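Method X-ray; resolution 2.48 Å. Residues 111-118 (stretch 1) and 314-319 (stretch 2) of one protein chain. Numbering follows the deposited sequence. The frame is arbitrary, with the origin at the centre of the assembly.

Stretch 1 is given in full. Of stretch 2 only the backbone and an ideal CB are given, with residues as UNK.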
# COMPACT_ATOMS: atom_id res chain seq x y z
N ILE A 111 3.96 12.02 14.42
CA ILE A 111 4.30 11.51 13.07
C ILE A 111 4.58 10.00 13.18
O ILE A 111 4.10 9.27 12.32
CB ILE A 111 5.46 12.32 12.45
CG1 ILE A 111 5.13 13.81 12.35
CG2 ILE A 111 5.87 11.77 11.10
CD1 ILE A 111 3.90 14.11 11.52
N ARG A 112 5.26 9.53 14.22
CA ARG A 112 5.58 8.08 14.30
C ARG A 112 4.28 7.27 14.45
O ARG A 112 4.26 6.06 14.10
CB ARG A 112 6.55 7.75 15.45
CG ARG A 112 6.06 8.19 16.83
CD ARG A 112 6.95 7.69 17.94
NE ARG A 112 8.20 8.44 17.99
CZ ARG A 112 9.39 8.02 17.57
NH1 ARG A 112 9.55 6.83 17.01
NH2 ARG A 112 10.43 8.83 17.68
N HIS A 113 3.25 7.89 15.02
CA HIS A 113 1.94 7.24 15.17
C HIS A 113 1.31 7.16 13.78
O HIS A 113 0.74 6.08 13.44
CB HIS A 113 1.05 7.97 16.20
CG HIS A 113 1.61 8.13 17.58
ND1 HIS A 113 1.42 9.30 18.32
CD2 HIS A 113 2.32 7.29 18.37
CE1 HIS A 113 1.98 9.17 19.50
NE2 HIS A 113 2.54 7.96 19.56
N LEU A 114 1.37 8.22 12.98
CA LEU A 114 0.84 8.14 11.59
C LEU A 114 1.53 6.99 10.83
O LEU A 114 0.84 6.21 10.17
CB LEU A 114 1.03 9.47 10.85
CG LEU A 114 0.20 10.66 11.34
CD1 LEU A 114 0.39 11.86 10.43
CD2 LEU A 114 -1.27 10.29 11.44
N LEU A 115 2.86 6.86 10.93
CA LEU A 115 3.66 5.91 10.13
C LEU A 115 3.31 4.45 10.46
O LEU A 115 3.51 3.59 9.58
CB LEU A 115 5.14 6.18 10.39
CG LEU A 115 5.65 7.52 9.88
CD1 LEU A 115 7.08 7.76 10.32
CD2 LEU A 115 5.55 7.60 8.37
N SER A 116 2.85 4.17 11.68
CA SER A 116 2.65 2.80 12.21
C SER A 116 1.17 2.57 12.51
O SER A 116 0.84 1.50 13.04
CB SER A 116 3.52 2.55 13.43
OG SER A 116 4.90 2.60 13.09
N HIS A 117 0.31 3.52 12.16
CA HIS A 117 -1.17 3.38 12.27
C HIS A 117 -1.57 3.19 13.74
O HIS A 117 -2.44 2.35 14.00
CB HIS A 117 -1.67 2.21 11.39
CG HIS A 117 -1.53 2.46 9.93
ND1 HIS A 117 -2.43 3.24 9.24
CD2 HIS A 117 -0.61 2.04 9.03
CE1 HIS A 117 -2.06 3.29 7.97
NE2 HIS A 117 -0.95 2.58 7.82
N THR A 118 -0.99 3.95 14.65
CA THR A 118 -1.28 3.92 16.11
C THR A 118 -1.89 5.27 16.51
O THR A 118 -2.01 5.51 17.72
CB THR A 118 -0.01 3.63 16.92
OG1 THR A 118 0.92 4.69 16.73
CG2 THR A 118 0.67 2.33 16.55
N UNK A 314 4.35 -7.75 13.36
CA UNK A 314 4.18 -6.41 13.93
C UNK A 314 4.02 -5.40 12.82
O UNK A 314 3.57 -5.79 11.74
CB UNK A 314 5.36 -6.03 14.82
N UNK A 315 4.41 -4.16 13.06
CA UNK A 315 4.38 -3.09 12.04
C UNK A 315 5.52 -2.11 12.28
O UNK A 315 5.85 -1.78 13.45
CB UNK A 315 3.04 -2.35 12.06
N UNK A 316 6.10 -1.65 11.18
CA UNK A 316 7.23 -0.71 11.15
C UNK A 316 6.77 0.61 10.61
O UNK A 316 5.70 1.08 11.07
CB UNK A 316 8.39 -1.25 10.31
N UNK A 317 7.58 1.20 9.72
CA UNK A 317 7.24 2.36 8.88
C UNK A 317 7.22 1.89 7.44
O UNK A 317 8.32 1.61 6.90
CB UNK A 317 8.23 3.51 9.07
N UNK A 318 6.02 1.74 6.85
CA UNK A 318 5.82 1.37 5.44
C UNK A 318 5.20 -0.01 5.23
O UNK A 318 4.68 -0.25 4.14
CB UNK A 318 7.16 1.42 4.71
N UNK A 319 5.23 -0.88 6.23
CA UNK A 319 4.52 -2.18 6.16
C UNK A 319 4.71 -3.00 7.42
O UNK A 319 5.21 -2.46 8.39
CB UNK A 319 5.00 -2.99 4.95

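Stretch 1 presents the last turn of a helix and the bend that follows it, where His117 takes positive phi with two bonds back into that turn, a Schellman motif. The main features on offer are the Leu115 side chain, its carbonyl, the Ser116 hydroxyl and the His117 ring, with Arg112 at the margin.

Position 314 has nothing of stretch 1 within 5.5 Å of its ideal CB. Stretch 1 gives no reason to prefer one residue here; the deposited one is Gly314.

At position 315 CA-to-CB points toward stretch 1, with extended backbone angles. The ideal CB lies 4.5 Å from Ser116 O, which leaves room for a long side chain to run past Ser116 to the His117 ring. A large apolar or aromatic residue would suit, leucine, methionine or phenylalanine among them. The deposited residue is Phe315, with chi1 t. Its CD2 packs 3.7 Å from Ser116 CA, while Leu115 O lies at the ring edge, 3.6 Å from Phe315 CE2. The edge of His117 is turned toward the Phe315 face in an offset edge-to-face pair, centroids 5.6 Å apart and planes at 80°.

Position 316 turns its CB direction away, so its side chain is free as far as stretch 1 is concerned, though phi/psi of -111/-136 suits glycine better than most residues; its carbonyl is what matters. The residue is Gly316, and Ser116 OG donates a hydrogen bond of 2.7 Å to Gly316 O. A backbone acceptor can be supplied by any residue, so this bond does not select glycine.

Position 317 points sideways, its ideal CB 4.3 Å from Leu115 CB and 5.3 Å from Ser116 OG. A side chain that bends back could cover the leucine, so a broad apolar group is favoured: an aromatic ring, or leucine or methionine. Phe317, chi1 m, brings its end nearer. Leu115 CD1 sits over one face, 3.9 Å from the ring centroid and 6° off the normal, a nearly ideal CH-pi contact. Ser116 OG lies at the edge, 3.3 Å from Phe317 CD1, and the ring reaches on to Arg112, with Phe317 CZ 4.4 Å from Arg112 CB.

Position 318 has phi 113° and psi -18°, where a CB would jam against the preceding carbonyl oxygen. Glycine is called for by the backbone itself, and Gly318 is found. A water donates to Leu115 O (2.6 Å) and accepts a weak bond from Gly318 N (3.1 Å), linking the two backbones.

Position 319 points away and touches nothing of stretch 1, which sets no demand, but phi/psi of -180/-170 favours glycine; it is Gly319, whose O accepts a 3.0 Å bond from Gly316 N within the loop.

Stretch 2 (314-319) GFGFGG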
# COMPACT_ATOMS: atom_id res chain seq x y z
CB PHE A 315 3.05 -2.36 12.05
CG PHE A 315 2.67 -1.78 10.72
CD1 PHE A 315 2.02 -2.54 9.78
CD2 PHE A 315 2.98 -0.47 10.41
CE1 PHE A 315 1.67 -2.00 8.55
CE2 PHE A 315 2.62 0.08 9.19
CZ PHE A 315 1.99 -0.69 8.25
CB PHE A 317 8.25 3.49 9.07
CG PHE A 317 8.47 3.98 10.47
CD1 PHE A 317 7.49 3.86 11.45
CD2 PHE A 317 9.66 4.61 10.81
CE1 PHE A 317 7.71 4.32 12.74
CE2 PHE A 317 9.87 5.09 12.09
CZ PHE A 317 8.89 4.95 13.05
O HOH W 1 3.54 3.57 7.03
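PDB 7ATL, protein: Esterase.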